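Local coordinates for hemin degrading factor (Pseudomonas aeruginosa, PDB 4MF9), which binds heme and is thought to traffic it inside the cell, and has also been identified as a heme-degrading enzyme, at residues A[319-323]-A[350-354]. Sequence-based numbering, arbitrary orientation.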
ATOM      1  N   ILE A 319     -25.150  -4.840  -2.464  1.00 21.46           N
ATOM      2  CA  ILE A 319     -24.395  -4.358  -1.350  1.00 21.13           C
ATOM      3  C   ILE A 319     -22.988  -4.967  -1.190  1.00 16.34           C
ATOM      4  O   ILE A 319     -22.838  -6.107  -1.249  1.00 14.87           O
ATOM      5  CB  ILE A 319     -25.190  -4.569  -0.083  1.00 18.99           C
ATOM      6  CG1 ILE A 319     -26.553  -3.882  -0.260  1.00 22.60           C
ATOM      7  CG2 ILE A 319     -24.411  -4.160   1.135  1.00 14.61           C
ATOM      8  CD1 ILE A 319     -26.710  -2.544   0.365  1.00 20.88           C
ATOM      9  N   VAL A 320     -22.020  -4.116  -0.925  1.00 15.92           N
ATOM     10  CA  VAL A 320     -20.657  -4.574  -0.655  1.00 14.82           C
ATOM     11  C   VAL A 320     -20.274  -4.202   0.764  1.00 11.20           C
ATOM     12  O   VAL A 320     -20.309  -3.031   1.137  1.00 13.57           O
ATOM     13  CB  VAL A 320     -19.610  -3.959  -1.629  1.00 16.15           C
ATOM     14  CG1 VAL A 320     -18.173  -4.383  -1.209  1.00 12.55           C
ATOM     15  CG2 VAL A 320     -19.884  -4.384  -3.050  1.00 15.68           C
ATOM     16  N   THR A 321     -19.889  -5.200   1.546  1.00 11.61           N
ATOM     17  CA  THR A 321     -19.497  -4.975   2.928  1.00 11.47           C
ATOM     18  C   THR A 321     -17.979  -5.034   3.073  1.00 11.69           C
ATOM     19  O   THR A 321     -17.336  -5.917   2.518  1.00 12.22           O
ATOM     20  CB  THR A 321     -20.117  -6.039   3.841  1.00 12.37           C
ATOM     21  OG1 THR A 321     -21.518  -6.150   3.542  1.00 14.01           O
ATOM     22  CG2 THR A 321     -19.937  -5.654   5.300  1.00 11.01           C
ATOM     23  N   SER A 322     -17.417  -4.095   3.826  1.00 12.66           N
ATOM     24  CA  SER A 322     -15.976  -4.039   4.048  1.00 12.15           C
ATOM     25  C   SER A 322     -15.726  -3.619   5.480  1.00 11.86           C
ATOM     26  O   SER A 322     -16.622  -3.079   6.129  1.00 10.90           O
ATOM     27  CB  SER A 322     -15.336  -3.018   3.110  1.00 10.33           C
ATOM     28  OG  SER A 322     -15.858  -1.725   3.358  1.00  9.97           O
ATOM     29  N   TRP A 323     -14.516  -3.886   5.973  1.00 10.46           N
ATOM     30  CA  TRP A 323     -14.029  -3.309   7.221  1.00  8.97           C
ATOM     31  C   TRP A 323     -12.890  -2.366   6.858  1.00 10.42           C
ATOM     32  O   TRP A 323     -12.043  -2.705   6.027  1.00  9.73           O
ATOM     33  CB  TRP A 323     -13.500  -4.396   8.159  1.00 11.18           C
ATOM     34  CG  TRP A 323     -14.578  -5.162   8.878  1.00 12.60           C
ATOM     35  CD1 TRP A 323     -15.871  -5.356   8.469  1.00 13.44           C
ATOM     36  CD2 TRP A 323     -14.454  -5.818  10.142  1.00 13.52           C
ATOM     37  NE1 TRP A 323     -16.552  -6.113   9.402  1.00 14.45           N
ATOM     38  CE2 TRP A 323     -15.700  -6.409  10.436  1.00 12.76           C
ATOM     39  CE3 TRP A 323     -13.397  -5.982  11.046  1.00 14.03           C
ATOM     40  CZ2 TRP A 323     -15.925  -7.134  11.600  1.00 16.81           C
ATOM     41  CZ3 TRP A 323     -13.624  -6.705  12.205  1.00 15.85           C
ATOM     42  CH2 TRP A 323     -14.881  -7.273  12.472  1.00 14.06           C
ATOM     43  N   TRP A 350     -18.717 -14.345   3.668  1.00 23.79           N
ATOM     44  CA  TRP A 350     -18.046 -13.096   3.999  1.00 23.39           C
ATOM     45  C   TRP A 350     -18.975 -12.156   4.767  1.00 20.11           C
ATOM     46  O   TRP A 350     -18.629 -11.681   5.857  1.00 19.43           O
ATOM     47  CB  TRP A 350     -17.507 -12.385   2.755  1.00 17.31           C
ATOM     48  CG  TRP A 350     -17.158 -10.955   3.060  1.00 16.89           C
ATOM     49  CD1 TRP A 350     -17.800  -9.826   2.614  1.00 18.00           C
ATOM     50  CD2 TRP A 350     -16.106 -10.504   3.919  1.00 16.57           C
ATOM     51  NE1 TRP A 350     -17.194  -8.704   3.135  1.00 16.65           N
ATOM     52  CE2 TRP A 350     -16.152  -9.097   3.937  1.00 16.99           C
ATOM     53  CE3 TRP A 350     -15.124 -11.156   4.666  1.00 16.60           C
ATOM     54  CZ2 TRP A 350     -15.249  -8.338   4.679  1.00 16.34           C
ATOM     55  CZ3 TRP A 350     -14.241 -10.406   5.394  1.00 14.08           C
ATOM     56  CH2 TRP A 350     -14.306  -9.014   5.400  1.00 14.39           C
ATOM     57  N   ARG A 351     -20.171 -11.965   4.241  1.00 18.79           N
ATOM     58  CA  ARG A 351     -21.076 -11.024   4.822  1.00 19.77           C
ATOM     59  C   ARG A 351     -21.444 -11.443   6.208  1.00 15.99           C
ATOM     60  O   ARG A 351     -21.483 -10.675   7.044  1.00 15.32           O
ATOM     61  CB  ARG A 351     -22.280 -10.781   3.917  1.00 23.28           C
ATOM     62  CG  ARG A 351     -23.379  -9.966   4.581  1.00 22.33           C
ATOM     63  CD  ARG A 351     -24.579  -9.668   3.689  1.00 21.76           C
ATOM     64  NE  ARG A 351     -24.269  -8.996   2.459  1.00 22.80           N
ATOM     65  CZ  ARG A 351     -25.116  -8.649   1.514  1.00 26.68           C
ATOM     66  NH1 ARG A 351     -26.409  -8.865   1.635  1.00 22.09           N
ATOM     67  NH2 ARG A 351     -24.660  -8.068   0.442  1.00 22.69           N
ATOM     68  N   GLU A 352     -21.650 -12.714   6.424  1.00 21.13           N
ATOM     69  CA  GLU A 352     -21.919 -13.227   7.720  1.00 20.67           C
ATOM     70  C   GLU A 352     -20.775 -12.985   8.697  1.00 20.85           C
ATOM     71  O   GLU A 352     -21.004 -12.583   9.775  1.00 20.19           O
ATOM     72  CB  GLU A 352     -22.257 -14.708   7.646  1.00 27.81           C
ATOM     73  CG  GLU A 352     -22.340 -15.348   9.015  1.00 27.67           C
ATOM     74  CD  GLU A 352     -22.562 -16.829   8.973  1.00 37.88           C
ATOM     75  OE1 GLU A 352     -23.187 -17.331   9.889  1.00 39.28           O
ATOM     76  OE2 GLU A 352     -22.104 -17.485   8.028  1.00 43.93           O
ATOM     77  N   LEU A 353     -19.558 -13.238   8.282  1.00 17.82           N
ATOM     78  CA  LEU A 353     -18.461 -12.921   9.155  1.00 16.84           C
ATOM     79  C   LEU A 353     -18.283 -11.445   9.438  1.00 16.39           C
ATOM     80  O   LEU A 353     -18.135 -11.056  10.548  1.00 18.67           O
ATOM     81  CB  LEU A 353     -17.187 -13.503   8.615  1.00 20.71           C
ATOM     82  CG  LEU A 353     -15.880 -13.284   9.382  1.00 20.67           C
ATOM     83  CD1 LEU A 353     -15.978 -13.699  10.814  1.00 21.05           C
ATOM     84  CD2 LEU A 353     -14.760 -14.016   8.709  1.00 20.83           C
ATOM     85  N   ALA A 354     -18.374 -10.640   8.410  1.00 14.67           N
ATOM     86  CA  ALA A 354     -18.274  -9.183   8.524  1.00 13.31           C
ATOM     87  C   ALA A 354     -19.339  -8.598   9.465  1.00 16.07           C
ATOM     88  O   ALA A 354     -19.100  -7.595  10.138  1.00 15.77           O
ATOM     89  CB  ALA A 354     -18.389  -8.552   7.154  1.00 17.93           C
TER
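Two indole N-H groups, Trp350 reaching to the strand and Trp323 reaching to the helix, tie helix 348-355 to strand 320-326 in an antiparallel sheet of the HemS/ChuX fold. The indole of Trp350, its CG anti to the backbone N (chi1 165°), stretches across so that NE1 lies 2.9 Å from Thr321 O. That bond is fairly straight, and the oxygen lies close to the indole plane although the donor sits above the carbonyl plane. In return, Trp323 NE1 donates to Ala354 O at 3.0 Å, in the carbonyl plane and on a lone pair. Tryptophan suits both places, since a broad apolar ring can be buried while its one N-H is satisfied by a backbone oxygen.

Ala354 is small enough to fit between these rings: its CB sits 3.9 Å above one face of the Trp350 indole, towards the rim, and 3.8 Å from Thr321 CG2. The threonine thus presents its methyl to the helix, while its OG1 hydrogen-bonds to Glu346. Glu346, which lies outside both segments, also forms a salt bridge with Arg351 NE, which probably steadies the guanidinium as NH2 makes a weak bond to Ile319 O.

Farther out, Leu251 of helix 247-258 packs against both tryptophans, and Phe357 meets the Trp323 ring at a steep angle. Val320, whose CB points away from the helix, touches the heme from the other side of the strand. Ala354 O accepts a second hydrogen bond, from Arg310 NH1, so this carbonyl near the helix end is gripped by two donors.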